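Local atomic coordinates of putative glycosyl hydrolase (Parabacteroides distasonis, PDB entry 4QHZ), a protein that probably acts as a hydrolase on sugar derivatives, has a concanavalin-like beta fold and binds a magnesium ion. Residues G125-Q130 with I170-P175; Y140-G143 with Y149-S152. All blocks are in the same frame, centred on the assembly; numbering follows the deposited sequence.

Interaction 1 (G125-Q130 with I170-P175); sequences GMYEVQ and IIYTAP. With MG (magnesium ion), chain I.
The phenol oxygen of Tyr-127 is gripped by two hydrogen-bond partners from elsewhere in the chain, His-219 NE2 and Tyr-183 OH, and across the contact Tyr-127 OH rests against Pro-175 CG at 3.9 Å. Beside it, Tyr-172 OH meets the edge of the Tyr-127 ring, near the ring plane, 3.2 Å from Tyr-127 CE2. The two side chains cross at about a right angle, and Tyr-172 OH bonds not to the ring but to Gln-124 OE1. With CG anti to the backbone N (chi1 178°), Tyr-172 reaches across to that edge, while one face of the Tyr-127 ring is covered over its centre by Met-126 CB, 3.5 Å above the plane. Residues alternate along the strand: Tyr-127 and Val-129 turn to 170-175, Glu-128 and Gln-130 to the magnesium ion, bound by Glu-128 OE2 at 2.2 Å and Gln-130 OE1 at 2.1 Å. Asn-118, Ser-119, Gln-227 and a water complete its six ligands. The contact spans the interior of the concanavalin-like beta sandwich, joining strand 127-131, an edge strand, within this chain, of the five-strand sheet, to strand 165-177 of the eight-strand sheet, with Pro-187 of strand 185-193 packed against both tyrosines.

Interaction 2 (Y140-G143 with Y149-S152); sequences YVNG and YKQS
Close beside the magnesium site, the long loop between strands 127-131 and 165-177 folds back on itself, and a tight turn at Tyr-140 to Gly-143 docks on Tyr-149 and Lys-150. The turn is type I, with a 3-10 segment at Val-141 and Asn-142, and is closed by Gly-143 N bonding to Tyr-140 O at 3.0 Å. The carbonyl of Asn-142, two residues on, meets the other segment: Lys-150 N donates to Asn-142 O over 2.6 Å, in a short but bent bond (138° at the hydrogen) that comes in 29° off the carbonyl plane. A second bond joins the two phenols, Tyr-140 OH and Tyr-149 OH, also 2.6 Å apart, with either able to donate; the Tyr-149 oxygen lies at the edge of the Tyr-140 ring, in its plane. Tyr-140 CG sits between the backbone N and the carbonyl carbon (chi1 44°), which swings the ring across to Tyr-149. The aliphatic part of Lys-150 wedges in here: CE lies 3.6 Å from Tyr-140 CE2, and CG covers one face of the Tyr-149 ring toward its rim. Gly-143 CA packs 3.9 Å from Tyr-149 CD1, and these two contacts limit the rotation of that ring. Asn-142 ND2, 3.5 Å from Lys-150 CA, merely packs there and bonds instead to Ser-23 O of the second subunit. Lys-150 NZ bonds to Trp-210 O and, in the second subunit, to His-20 O and Ser-23 OG, and forms a salt bridge with its Glu-24. The phenol bond thus ties the two ring ends together in a buried place, while the ammonium group, held by two carbonyls, a hydroxyl and a carboxylate, would be expected to keep its charge.

Interaction 1 lies deep in the sandwich, its centre about 7 Å from that of the chain, and joins two sheets by side chains alone. Interaction 2 lies about 16 Å from the chain centre, also buried, and ties a loop to itself with a backbone bond, paired hydroxyls and polar ends that reach a second subunit. The two meet near the metal, at the edge of strand 127-131 opposite 119-123: Tyr-149 N probably bonds to Glu-128 O at 3.0 Å, and Gln-130 NE2 probably donates to Gly-143 O at 3.1 Å. Residues 140-143 and 149-152 belong to the surroundings of the magnesium ligands that segment 125-130 supplies, and the Gln-130 amide is positioned from both its ends.

Interaction 1 (G125-Q130 with I170-P175)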
ATOM      1  N   GLY C 125      14.479  -9.309  15.185  1.00 21.33           N
ATOM      2  CA  GLY C 125      14.412  -9.470  16.635  1.00 24.01           C
ATOM      3  C   GLY C 125      13.153  -8.927  17.287  1.00 26.06           C
ATOM      4  O   GLY C 125      13.054  -8.948  18.505  1.00 27.95           O
HETATM    5  N   MSE C 126      12.184  -8.455  16.496  1.00 26.70           N
HETATM    6  CA  MSE C 126      11.001  -7.769  17.050  1.00 25.05           C
HETATM    7  C   MSE C 126       9.677  -8.435  16.749  1.00 24.29           C
HETATM    8  O   MSE C 126       8.740  -8.306  17.530  1.00 22.43           O
HETATM    9  CB  MSE C 126      10.876  -6.357  16.480  1.00 27.09           C
HETATM   10  CG  MSE C 126      12.134  -5.503  16.579  1.00 29.64           C
HETATM   11 SE   MSE C 126      12.625  -5.213  18.451  0.75 36.44          SE
HETATM   12  CE  MSE C 126      11.603  -3.552  18.767  1.00 36.14           C
ATOM     13  N   TYR C 127       9.574  -9.138  15.623  1.00 22.69           N
ATOM     14  CA  TYR C 127       8.276  -9.574  15.111  1.00 22.29           C
ATOM     15  C   TYR C 127       8.238 -11.087  14.889  1.00 21.40           C
ATOM     16  O   TYR C 127       8.813 -11.591  13.921  1.00 22.63           O
ATOM     17  CB  TYR C 127       7.951  -8.823  13.810  1.00 20.49           C
ATOM     18  CG  TYR C 127       8.247  -7.337  13.863  1.00 20.71           C
ATOM     19  CD1 TYR C 127       7.558  -6.502  14.739  1.00 20.84           C
ATOM     20  CD2 TYR C 127       9.212  -6.764  13.041  1.00 19.54           C
ATOM     21  CE1 TYR C 127       7.824  -5.147  14.799  1.00 19.92           C
ATOM     22  CE2 TYR C 127       9.480  -5.402  13.096  1.00 20.57           C
ATOM     23  CZ  TYR C 127       8.785  -4.600  13.978  1.00 19.18           C
ATOM     24  OH  TYR C 127       9.051  -3.254  14.039  1.00 17.21           O
ATOM     25  N   GLU C 128       7.544 -11.811  15.764  1.00 20.46           N
ATOM     26  CA  GLU C 128       7.564 -13.278  15.720  1.00 21.90           C
ATOM     27  C   GLU C 128       6.650 -13.866  14.646  1.00 20.67           C
ATOM     28  O   GLU C 128       5.448 -13.610  14.633  1.00 20.51           O
ATOM     29  CB  GLU C 128       7.167 -13.909  17.066  1.00 22.81           C
ATOM     30  CG  GLU C 128       7.333 -15.433  17.064  1.00 23.49           C
ATOM     31  CD  GLU C 128       6.906 -16.121  18.350  1.00 25.33           C
ATOM     32  OE1 GLU C 128       6.249 -15.479  19.197  1.00 23.89           O
ATOM     33  OE2 GLU C 128       7.231 -17.326  18.508  1.00 23.42           O
ATOM     34  N   VAL C 129       7.242 -14.666  13.764  1.00 19.41           N
ATOM     35  CA  VAL C 129       6.500 -15.613  12.954  1.00 19.63           C
ATOM     36  C   VAL C 129       6.451 -16.902  13.760  1.00 19.79           C
ATOM     37  O   VAL C 129       7.482 -17.535  13.992  1.00 19.96           O
ATOM     38  CB  VAL C 129       7.158 -15.872  11.586  1.00 20.17           C
ATOM     39  CG1 VAL C 129       6.310 -16.836  10.761  1.00 20.31           C
ATOM     40  CG2 VAL C 129       7.367 -14.564  10.836  1.00 21.44           C
ATOM     41  N   GLN C 130       5.255 -17.279  14.201  1.00 20.70           N
ATOM     42  CA  GLN C 130       5.089 -18.396  15.124  1.00 21.48           C
ATOM     43  C   GLN C 130       5.489 -19.728  14.496  1.00 20.79           C
ATOM     44  O   GLN C 130       5.191 -19.997  13.333  1.00 21.25           O
ATOM     45  CB  GLN C 130       3.641 -18.468  15.621  1.00 21.36           C
ATOM     46  CG  GLN C 130       3.309 -19.647  16.532  1.00 22.92           C
ATOM     47  CD  GLN C 130       3.941 -19.546  17.918  1.00 25.38           C
ATOM     48  OE1 GLN C 130       5.162 -19.432  18.053  1.00 23.63           O
ATOM     49  NE2 GLN C 130       3.106 -19.589  18.959  1.00 24.09           N
ATOM     50  N   ILE C 170      10.005 -16.805   3.521  1.00 21.96           N
ATOM     51  CA  ILE C 170       9.584 -15.559   4.148  1.00 21.13           C
ATOM     52  C   ILE C 170      10.164 -14.375   3.379  1.00 21.54           C
ATOM     53  O   ILE C 170      11.359 -14.352   3.098  1.00 21.32           O
ATOM     54  CB  ILE C 170      10.051 -15.498   5.610  1.00 19.98           C
ATOM     55  CG1 ILE C 170       9.334 -16.574   6.435  1.00 20.12           C
ATOM     56  CG2 ILE C 170       9.812 -14.114   6.197  1.00 20.83           C
ATOM     57  CD1 ILE C 170       9.912 -16.798   7.823  1.00 20.91           C
ATOM     58  N   ILE C 171       9.308 -13.424   3.020  1.00 20.56           N
ATOM     59  CA  ILE C 171       9.737 -12.203   2.356  1.00 20.99           C
ATOM     60  C   ILE C 171       9.347 -11.046   3.258  1.00 20.94           C
ATOM     61  O   ILE C 171       8.172 -10.900   3.593  1.00 26.17           O
ATOM     62  CB  ILE C 171       9.091 -12.033   0.970  1.00 21.86           C
ATOM     63  CG1 ILE C 171       9.310 -13.291   0.119  1.00 22.02           C
ATOM     64  CG2 ILE C 171       9.656 -10.796   0.271  1.00 19.45           C
ATOM     65  CD1 ILE C 171       8.554 -13.288  -1.198  1.00 22.16           C
ATOM     66  N   TYR C 172      10.332 -10.234   3.639  1.00 19.17           N
ATOM     67  CA  TYR C 172      10.160  -9.218   4.665  1.00 19.71           C
ATOM     68  C   TYR C 172      10.647  -7.850   4.203  1.00 20.65           C
ATOM     69  O   TYR C 172      11.747  -7.717   3.658  1.00 19.67           O
ATOM     70  CB  TYR C 172      10.928  -9.626   5.920  1.00 20.09           C
ATOM     71  CG  TYR C 172      10.859  -8.626   7.049  1.00 19.39           C
ATOM     72  CD1 TYR C 172       9.741  -8.551   7.874  1.00 19.10           C
ATOM     73  CD2 TYR C 172      11.920  -7.761   7.300  1.00 19.29           C
ATOM     74  CE1 TYR C 172       9.686  -7.646   8.921  1.00 19.60           C
ATOM     75  CE2 TYR C 172      11.875  -6.847   8.333  1.00 18.72           C
ATOM     76  CZ  TYR C 172      10.760  -6.794   9.143  1.00 19.13           C
ATOM     77  OH  TYR C 172      10.711  -5.890  10.174  1.00 19.49           O
ATOM     78  N   THR C 173       9.810  -6.846   4.438  1.00 21.01           N
ATOM     79  CA  THR C 173      10.145  -5.457   4.216  1.00 21.90           C
ATOM     80  C   THR C 173      10.181  -4.771   5.574  1.00 22.01           C
ATOM     81  O   THR C 173       9.201  -4.802   6.316  1.00 22.49           O
ATOM     82  CB  THR C 173       9.110  -4.783   3.301  1.00 24.35           C
ATOM     83  OG1 THR C 173       8.994  -5.533   2.081  1.00 26.96           O
ATOM     84  CG2 THR C 173       9.512  -3.359   2.977  1.00 26.14           C
ATOM     85  N   ALA C 174      11.321  -4.163   5.895  1.00 22.48           N
ATOM     86  CA  ALA C 174      11.525  -3.511   7.185  1.00 21.95           C
ATOM     87  C   ALA C 174      10.749  -2.203   7.260  1.00 21.81           C
ATOM     88  O   ALA C 174      10.447  -1.604   6.230  1.00 21.23           O
ATOM     89  CB  ALA C 174      13.006  -3.252   7.417  1.00 22.81           C
ATOM     90  N   PRO C 175      10.408  -1.764   8.483  1.00 20.65           N
ATOM     91  CA  PRO C 175       9.704  -0.508   8.641  1.00 20.98           C
ATOM     92  C   PRO C 175      10.666   0.662   8.543  1.00 20.79           C
ATOM     93  O   PRO C 175      11.875   0.459   8.591  1.00 19.18           O
ATOM     94  CB  PRO C 175       9.166  -0.592  10.063  1.00 21.76           C
ATOM     95  CG  PRO C 175      10.190  -1.395  10.785  1.00 21.51           C
ATOM     96  CD  PRO C 175      10.684  -2.405   9.787  1.00 21.95           C
TER
HETATM   97 MG    MG I 302       6.637 -19.184  19.591  1.00 15.65          MG
HETATM   98  O   HOH W   1       5.479 -17.983  20.618  1.00 21.33           O

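Interaction 2 (Y140-G143 with Y149-S152)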
ATOM      1  N   TYR C 140      -5.194 -21.009  20.159  1.00 22.01           N
ATOM      2  CA  TYR C 140      -5.799 -19.736  19.739  1.00 22.37           C
ATOM      3  C   TYR C 140      -5.264 -19.382  18.354  1.00 21.82           C
ATOM      4  O   TYR C 140      -4.053 -19.462  18.101  1.00 21.54           O
ATOM      5  CB  TYR C 140      -5.602 -18.600  20.758  1.00 21.55           C
ATOM      6  CG  TYR C 140      -4.236 -18.418  21.389  1.00 20.49           C
ATOM      7  CD1 TYR C 140      -3.916 -19.041  22.588  1.00 21.19           C
ATOM      8  CD2 TYR C 140      -3.296 -17.552  20.832  1.00 20.41           C
ATOM      9  CE1 TYR C 140      -2.679 -18.856  23.192  1.00 20.80           C
ATOM     10  CE2 TYR C 140      -2.059 -17.357  21.428  1.00 20.23           C
ATOM     11  CZ  TYR C 140      -1.758 -18.004  22.609  1.00 20.31           C
ATOM     12  OH  TYR C 140      -0.545 -17.808  23.214  1.00 20.67           O
ATOM     13  N   VAL C 141      -6.181 -19.016  17.461  1.00 20.15           N
ATOM     14  CA  VAL C 141      -5.880 -18.972  16.026  1.00 20.45           C
ATOM     15  C   VAL C 141      -4.936 -17.835  15.660  1.00 20.06           C
ATOM     16  O   VAL C 141      -4.155 -17.960  14.721  1.00 20.25           O
ATOM     17  CB  VAL C 141      -7.163 -18.893  15.153  1.00 20.73           C
ATOM     18  CG1 VAL C 141      -8.003 -20.145  15.350  1.00 21.27           C
ATOM     19  CG2 VAL C 141      -7.985 -17.635  15.447  1.00 21.18           C
ATOM     20  N   ASN C 142      -4.998 -16.732  16.405  1.00 21.12           N
ATOM     21  CA  ASN C 142      -4.083 -15.613  16.171  1.00 20.60           C
ATOM     22  C   ASN C 142      -2.677 -15.884  16.709  1.00 20.85           C
ATOM     23  O   ASN C 142      -1.790 -15.055  16.552  1.00 22.28           O
ATOM     24  CB  ASN C 142      -4.650 -14.291  16.738  1.00 20.20           C
ATOM     25  CG  ASN C 142      -4.861 -14.322  18.235  1.00 21.05           C
ATOM     26  OD1 ASN C 142      -5.240 -15.354  18.811  1.00 22.18           O
ATOM     27  ND2 ASN C 142      -4.604 -13.197  18.886  1.00 20.44           N
ATOM     28  N   GLY C 143      -2.473 -17.042  17.342  1.00 22.44           N
ATOM     29  CA  GLY C 143      -1.145 -17.457  17.793  1.00 21.03           C
ATOM     30  C   GLY C 143      -0.727 -18.841  17.325  1.00 21.45           C
ATOM     31  O   GLY C 143       0.204 -19.428  17.884  1.00 21.59           O
ATOM     32  N   TYR C 149       2.570 -13.345  15.495  1.00 21.52           N
ATOM     33  CA  TYR C 149       2.045 -13.791  16.786  1.00 21.55           C
ATOM     34  C   TYR C 149       1.085 -12.786  17.435  1.00 23.13           C
ATOM     35  O   TYR C 149       1.465 -11.659  17.768  1.00 21.87           O
ATOM     36  CB  TYR C 149       3.196 -14.128  17.736  1.00 20.89           C
ATOM     37  CG  TYR C 149       2.739 -14.674  19.061  1.00 21.80           C
ATOM     38  CD1 TYR C 149       2.180 -15.942  19.158  1.00 22.27           C
ATOM     39  CD2 TYR C 149       2.855 -13.916  20.218  1.00 22.46           C
ATOM     40  CE1 TYR C 149       1.755 -16.449  20.374  1.00 22.45           C
ATOM     41  CE2 TYR C 149       2.434 -14.411  21.433  1.00 23.51           C
ATOM     42  CZ  TYR C 149       1.885 -15.676  21.506  1.00 21.80           C
ATOM     43  OH  TYR C 149       1.464 -16.159  22.715  1.00 22.28           O
ATOM     44  N   LYS C 150      -0.167 -13.232  17.583  1.00 22.69           N
ATOM     45  CA  LYS C 150      -1.270 -12.480  18.220  1.00 22.22           C
ATOM     46  C   LYS C 150      -1.692 -11.201  17.485  1.00 22.74           C
ATOM     47  O   LYS C 150      -2.343 -10.332  18.064  1.00 27.15           O
ATOM     48  CB  LYS C 150      -0.944 -12.176  19.696  1.00 20.65           C
ATOM     49  CG  LYS C 150      -1.110 -13.382  20.605  1.00 22.53           C
ATOM     50  CD  LYS C 150      -1.135 -12.989  22.072  1.00 22.54           C
ATOM     51  CE  LYS C 150      -1.523 -14.163  22.953  1.00 21.68           C
ATOM     52  NZ  LYS C 150      -1.830 -13.724  24.351  1.00 21.87           N
ATOM     53  N   GLN C 151      -1.331 -11.093  16.209  1.00 20.64           N
ATOM     54  CA  GLN C 151      -1.743  -9.958  15.389  1.00 22.74           C
ATOM     55  C   GLN C 151      -2.543 -10.411  14.184  1.00 23.25           C
ATOM     56  O   GLN C 151      -3.631  -9.903  13.944  1.00 23.15           O
ATOM     57  CB  GLN C 151      -0.533  -9.168  14.905  1.00 22.16           C
ATOM     58  CG  GLN C 151       0.193  -8.409  15.997  1.00 21.59           C
ATOM     59  CD  GLN C 151       1.398  -7.653  15.472  1.00 21.33           C
ATOM     60  OE1 GLN C 151       1.458  -7.298  14.291  1.00 24.04           O
ATOM     61  NE2 GLN C 151       2.353  -7.379  16.349  1.00 21.48           N
ATOM     62  N   SER C 152      -1.977 -11.350  13.422  1.00 24.76           N
ATOM     63  CA  SER C 152      -2.517 -11.758  12.134  1.00 23.82           C
ATOM     64  C   SER C 152      -2.666 -13.267  12.051  1.00 24.19           C
ATOM     65  O   SER C 152      -1.679 -14.001  12.094  1.00 22.07           O
ATOM     66  CB  SER C 152      -1.609 -11.270  11.012  1.00 25.29           C
ATOM     67  OG  SER C 152      -1.498  -9.856  11.042  1.00 27.00           O
TER